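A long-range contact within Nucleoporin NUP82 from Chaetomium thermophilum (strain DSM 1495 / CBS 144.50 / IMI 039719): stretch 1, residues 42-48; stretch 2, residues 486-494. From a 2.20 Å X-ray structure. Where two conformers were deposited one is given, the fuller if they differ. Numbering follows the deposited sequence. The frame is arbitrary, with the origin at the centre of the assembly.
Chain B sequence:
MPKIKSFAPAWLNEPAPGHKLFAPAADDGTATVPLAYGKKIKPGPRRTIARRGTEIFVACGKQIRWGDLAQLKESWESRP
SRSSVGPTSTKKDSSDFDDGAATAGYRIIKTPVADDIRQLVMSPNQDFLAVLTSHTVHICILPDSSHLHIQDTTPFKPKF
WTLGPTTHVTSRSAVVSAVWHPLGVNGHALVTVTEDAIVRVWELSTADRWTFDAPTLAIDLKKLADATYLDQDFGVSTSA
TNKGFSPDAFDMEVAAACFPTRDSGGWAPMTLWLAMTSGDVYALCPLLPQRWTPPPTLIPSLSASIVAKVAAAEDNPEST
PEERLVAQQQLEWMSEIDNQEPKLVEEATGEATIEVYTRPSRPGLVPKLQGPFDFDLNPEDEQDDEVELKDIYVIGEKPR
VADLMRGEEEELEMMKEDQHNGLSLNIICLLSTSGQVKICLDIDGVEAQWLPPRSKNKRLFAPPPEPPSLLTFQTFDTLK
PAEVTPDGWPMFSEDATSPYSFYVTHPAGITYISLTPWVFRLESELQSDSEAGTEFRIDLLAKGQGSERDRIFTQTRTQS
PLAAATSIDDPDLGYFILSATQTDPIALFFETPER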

ATOM      1  N   LYS B  42      18.125   6.753  -9.778  1.00113.20           N
ATOM      2  CA  LYS B  42      16.747   7.139 -10.060  1.00111.49           C
ATOM      3  C   LYS B  42      15.853   6.794  -8.864  1.00109.68           C
ATOM      4  O   LYS B  42      15.768   5.632  -8.475  1.00105.39           O
ATOM      5  N   PRO B  43      15.182   7.803  -8.277  1.00110.84           N
ATOM      6  CA  PRO B  43      14.468   7.584  -7.011  1.00108.77           C
ATOM      7  C   PRO B  43      13.340   6.561  -7.113  1.00101.33           C
ATOM      8  O   PRO B  43      12.527   6.619  -8.036  1.00102.95           O
ATOM      9  N   GLY B  44      13.307   5.631  -6.162  1.00 94.59           N
ATOM     10  CA  GLY B  44      12.281   4.606  -6.116  1.00 85.36           C
ATOM     11  C   GLY B  44      12.792   3.338  -5.455  1.00 77.20           C
ATOM     12  O   GLY B  44      13.999   3.176  -5.270  1.00 78.58           O
ATOM     13  N   PRO B  45      11.875   2.429  -5.093  1.00 67.54           N
ATOM     14  CA  PRO B  45      12.258   1.154  -4.476  1.00 65.20           C
ATOM     15  C   PRO B  45      12.967   0.223  -5.455  1.00 67.23           C
ATOM     16  O   PRO B  45      12.808   0.371  -6.667  1.00 70.59           O
ATOM     17  N   ARG B  46      13.741  -0.719  -4.924  1.00 65.47           N
ATOM     18  CA  ARG B  46      14.469  -1.677  -5.747  1.00 64.60           C
ATOM     19  C   ARG B  46      14.309  -3.093  -5.199  1.00 57.09           C
ATOM     20  O   ARG B  46      15.165  -3.589  -4.461  1.00 58.38           O
ATOM     21  N   ARG B  47      13.202  -3.733  -5.569  1.00 55.48           N
ATOM     22  CA  ARG B  47      12.956  -5.130  -5.228  1.00 55.12           C
ATOM     23  C   ARG B  47      13.357  -6.013  -6.402  1.00 53.04           C
ATOM     24  O   ARG B  47      12.527  -6.716  -6.978  1.00 50.33           O
ATOM     25  N   THR B  48      14.637  -5.967  -6.749  1.00 54.67           N
ATOM     26  CA  THR B  48      15.126  -6.583  -7.975  1.00 57.81           C
ATOM     27  C   THR B  48      15.497  -8.058  -7.806  1.00 59.16           C
ATOM     28  O   THR B  48      16.008  -8.680  -8.739  1.00 62.37           O
ATOM     29  N   PRO B 486      18.467  12.303   1.299  1.00 82.72           N
ATOM     30  CA  PRO B 486      17.219  13.078   1.319  1.00 82.73           C
ATOM     31  C   PRO B 486      16.078  12.420   0.545  1.00 86.21           C
ATOM     32  O   PRO B 486      14.911  12.627   0.883  1.00 80.59           O
ATOM     33  N   ASP B 487      16.422  11.640  -0.475  1.00 94.94           N
ATOM     34  CA  ASP B 487      15.434  10.985  -1.325  1.00100.14           C
ATOM     35  C   ASP B 487      15.602   9.469  -1.287  1.00 94.90           C
ATOM     36  O   ASP B 487      15.308   8.777  -2.262  1.00 98.09           O
ATOM     37  N   GLY B 488      16.072   8.954  -0.155  1.00 84.70           N
ATOM     38  CA  GLY B 488      16.318   7.530  -0.021  1.00 74.66           C
ATOM     39  C   GLY B 488      15.033   6.732   0.099  1.00 68.38           C
ATOM     40  O   GLY B 488      14.051   7.199   0.681  1.00 65.31           O
ATOM     41  N   TRP B 489      15.052   5.524  -0.458  0.50 68.37           N
ATOM     42  CA  TRP B 489      13.905   4.624  -0.417  0.50 65.89           C
ATOM     43  C   TRP B 489      14.265   3.327   0.300  0.50 65.22           C
ATOM     44  O   TRP B 489      14.555   2.317  -0.343  0.50 63.80           O
ATOM     45  N   PRO B 490      14.258   3.351   1.640  1.00 59.73           N
ATOM     46  CA  PRO B 490      14.511   2.114   2.386  1.00 56.08           C
ATOM     47  C   PRO B 490      13.329   1.153   2.264  1.00 52.16           C
ATOM     48  O   PRO B 490      12.199   1.609   2.087  1.00 49.41           O
ATOM     49  N   MET B 491      13.587  -0.151   2.357  1.00 52.14           N
ATOM     50  CA  MET B 491      12.562  -1.162   2.102  1.00 52.95           C
ATOM     51  C   MET B 491      12.483  -2.212   3.204  1.00 51.49           C
ATOM     52  O   MET B 491      13.499  -2.601   3.769  1.00 51.32           O
ATOM     53  N   PHE B 492      11.269  -2.671   3.493  1.00 49.62           N
ATOM     54  CA  PHE B 492      11.068  -3.824   4.367  1.00 49.88           C
ATOM     55  C   PHE B 492      11.212  -5.122   3.575  1.00 49.76           C
ATOM     56  O   PHE B 492      10.921  -5.165   2.379  1.00 50.80           O
ATOM     57  N   SER B 493      11.667  -6.173   4.251  1.00 50.11           N
ATOM     58  CA  SER B 493      11.665  -7.523   3.693  1.00 51.28           C
ATOM     59  C   SER B 493      11.297  -8.514   4.786  1.00 50.78           C
ATOM     60  O   SER B 493      11.772  -8.394   5.913  1.00 49.43           O
ATOM     61  N   GLU B 494      10.470  -9.500   4.456  1.00 53.69           N
ATOM     62  CA  GLU B 494      10.059 -10.493   5.441  1.00 57.68           C
ATOM     63  C   GLU B 494      11.155 -11.533   5.650  1.00 57.24           C
ATOM     64  O   GLU B 494      11.932 -11.822   4.740  1.00 58.70           O
TER

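No two touching residues are closer than 444 positions in sequence, yet the two stretches run in nearly the same direction: the vectors from Pro 43 CA to Arg 47 CA and from Asp 487 CA to Ser 493 CA differ by 8°. Together they bury 409 Å², most of it around Met 491, Trp 489 and Arg 47. The register places the CA of Pro 45 5.6 Å from the CA of Trp 489, and no backbone-to-backbone hydrogen bond joins the stretches, so each contact described here has a side chain on at least one side.

Met 491 covers the most surface, 85 Å². Its CA-to-CB bond points toward stretch 1, and chi angles of -58° (m), 168° (t) and -76° (m) carry the thioether to the backbone there. Met 491 SD accepts a weak hydrogen bond from Arg 46 N, with an N-to-SD distance of 3.2 Å and an N-H...S angle of 154°. Met 491 SD also lies 4.1 Å from Pro 45 CB, so one atom serves both a polar and an apolar contact.

Trp 489, for which one of two deposited conformers is given, also points toward stretch 1. With chi1 at -86° (m) and chi2 at 83°, it presents one ring face to Gly 44 and Pro 45. Gly 44 CA sits 3.7 Å from the centroid of the Trp 489 five-membered ring and 8° off its normal; Pro 45 CD sits 4.1 Å from the centroid of the Trp 489 six-membered ring and 22° off. Both positions fit CH-pi contacts over the face, and Gly 44 N approaches Trp 489 CD1 to 3.4 Å. At phi/psi of 151/166 a CB at Gly 44 would be jammed against the preceding carbonyl oxygen and crowded by Pro 45 CD, so the backbone itself calls for glycine. Because that CB would point away from stretch 2, the indole is not what excludes it.

Arg 47 leaves its backbone sideways, but its end comes nearer through chi1 of -60° (m), chi2 of -169° (t) and chi3 of 179° (t). The guanidinium then grips a single carbonyl: Arg 47 NH1 donates to Phe 492 O at 2.9 Å (155°), and Arg 47 NH2 donates to Phe 492 O at 3.2 Å (141°). That oxygen lies at the guanidinium edge, near its plane, as a forked hydrogen bond requires. Met 491 CB covers one face, 4.0 Å from Arg 47 NH2.

The neighbouring Arg 46 behaves differently. With chi1 to chi3 all t, its end leads away, and its NH1 and NH2 are hydrogen-bonded elsewhere in the structure. At the other end, Pro 43 CB meets Asp 487 OD2 at 4.4 Å, a loose contact.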

ATOM      1  CB  LYS B  42      16.245   6.446 -11.328  1.00111.55           C
ATOM      2  CG  LYS B  42      15.121   7.185 -12.040  1.00110.91           C
ATOM      3  CD  LYS B  42      15.084   6.842 -13.523  1.00110.91           C
ATOM      4  CE  LYS B  42      13.995   7.615 -14.252  1.00109.61           C
ATOM      5  NZ  LYS B  42      14.114   7.489 -15.732  1.00110.63           N
ATOM      6  CB  PRO B  43      13.906   8.972  -6.682  1.00111.04           C
ATOM      7  CG  PRO B  43      13.789   9.652  -7.996  1.00113.28           C
ATOM      8  CD  PRO B  43      14.944   9.155  -8.811  1.00115.09           C
ATOM      9  CB  PRO B  45      10.917   0.561  -4.033  1.00 60.88           C
ATOM     10  CG  PRO B  45       9.912   1.174  -4.939  1.00 59.34           C
ATOM     11  CD  PRO B  45      10.414   2.554  -5.241  1.00 62.27           C
ATOM     12  CB  ARG B  46      15.954  -1.312  -5.820  1.00 72.46           C
ATOM     13  CG  ARG B  46      16.749  -2.186  -6.782  1.00 79.82           C
ATOM     14  CD  ARG B  46      18.241  -1.894  -6.733  1.00 88.48           C
ATOM     15  NE  ARG B  46      18.973  -2.694  -7.716  1.00 94.70           N
ATOM     16  CZ  ARG B  46      20.199  -3.184  -7.541  1.00 99.63           C
ATOM     17  NH1 ARG B  46      20.866  -2.964  -6.417  1.00101.19           N
ATOM     18  NH2 ARG B  46      20.762  -3.899  -8.504  1.00101.69           N
ATOM     19  CB  ARG B  47      11.487  -5.344  -4.862  1.00 61.37           C
ATOM     20  CG  ARG B  47      11.036  -4.511  -3.677  1.00 70.09           C
ATOM     21  CD  ARG B  47       9.674  -4.940  -3.163  1.00 77.74           C
ATOM     22  NE  ARG B  47       9.264  -4.142  -2.012  1.00 85.76           N
ATOM     23  CZ  ARG B  47       9.704  -4.335  -0.771  1.00 93.06           C
ATOM     24  NH1 ARG B  47      10.574  -5.302  -0.510  1.00 96.37           N
ATOM     25  NH2 ARG B  47       9.277  -3.556   0.212  1.00 95.27           N
ATOM     26  CB  THR B  48      16.348  -5.816  -8.503  1.00 61.38           C
ATOM     27  OG1 THR B  48      17.233  -5.522  -7.417  1.00 62.50           O
ATOM     28  CG2 THR B  48      15.911  -4.511  -9.153  1.00 62.17           C
ATOM     29  CB  PRO B 486      17.622  14.405   0.666  1.00 84.03           C
ATOM     30  CG  PRO B 486      18.776  14.062  -0.207  1.00 84.30           C
ATOM     31  CD  PRO B 486      19.516  12.966   0.504  1.00 82.61           C
ATOM     32  CB  ASP B 487      15.547  11.497  -2.763  1.00109.11           C
ATOM     33  CG  ASP B 487      16.918  11.252  -3.364  1.00112.70           C
ATOM     34  OD1 ASP B 487      17.873  11.002  -2.597  1.00114.17           O
ATOM     35  OD2 ASP B 487      17.041  11.316  -4.606  1.00115.74           O
ATOM     36  CB  TRP B 489      13.411   4.320  -1.833  0.50 72.28           C
ATOM     37  CG  TRP B 489      12.440   5.327  -2.356  0.50 68.08           C
ATOM     38  CD1 TRP B 489      12.733   6.525  -2.941  0.50 77.26           C
ATOM     39  CD2 TRP B 489      11.012   5.223  -2.348  0.50 79.34           C
ATOM     40  NE1 TRP B 489      11.575   7.173  -3.295  0.50 79.02           N
ATOM     41  CE2 TRP B 489      10.504   6.396  -2.941  0.50 71.15           C
ATOM     42  CE3 TRP B 489      10.113   4.252  -1.893  0.50 70.19           C
ATOM     43  CZ2 TRP B 489       9.138   6.624  -3.092  0.50 79.71           C
ATOM     44  CZ3 TRP B 489       8.758   4.481  -2.043  0.50 74.97           C
ATOM     45  CH2 TRP B 489       8.282   5.657  -2.638  0.50 74.43           C
ATOM     46  CB  PRO B 490      14.706   2.605   3.824  1.00 57.28           C
ATOM     47  CG  PRO B 490      13.932   3.880   3.894  1.00 58.24           C
ATOM     48  CD  PRO B 490      14.043   4.506   2.532  1.00 60.49           C
ATOM     49  CB  MET B 491      12.840  -1.863   0.773  1.00 56.08           C
ATOM     50  CG  MET B 491      12.890  -0.938  -0.429  1.00 58.00           C
ATOM     51  SD  MET B 491      13.554  -1.775  -1.883  1.00 58.06           S
ATOM     52  CE  MET B 491      15.297  -1.811  -1.481  1.00 56.79           C
ATOM     53  CB  PHE B 492       9.683  -3.782   5.021  1.00 49.42           C
ATOM     54  CG  PHE B 492       9.593  -2.891   6.230  1.00 49.95           C
ATOM     55  CD1 PHE B 492      10.525  -2.976   7.251  1.00 50.07           C
ATOM     56  CD2 PHE B 492       8.558  -1.974   6.350  1.00 50.55           C
ATOM     57  CE1 PHE B 492      10.432  -2.158   8.368  1.00 50.47           C
ATOM     58  CE2 PHE B 492       8.458  -1.157   7.463  1.00 49.85           C
ATOM     59  CZ  PHE B 492       9.398  -1.251   8.474  1.00 51.09           C
ATOM     60  CB  SER B 493      13.029  -7.882   3.107  1.00 55.59           C
ATOM     61  OG  SER B 493      13.433  -6.945   2.129  1.00 56.80           O
ATOM     62  CB  GLU B 494       8.755 -11.175   5.018  1.00 65.30           C
ATOM     63  CG  GLU B 494       8.241 -12.190   6.040  1.00 70.98           C
ATOM     64  CD  GLU B 494       6.874 -12.749   5.691  1.00 76.03           C
ATOM     65  OE1 GLU B 494       6.294 -12.331   4.665  1.00 77.83           O
ATOM     66  OE2 GLU B 494       6.379 -13.612   6.451  1.00 78.46           O
TER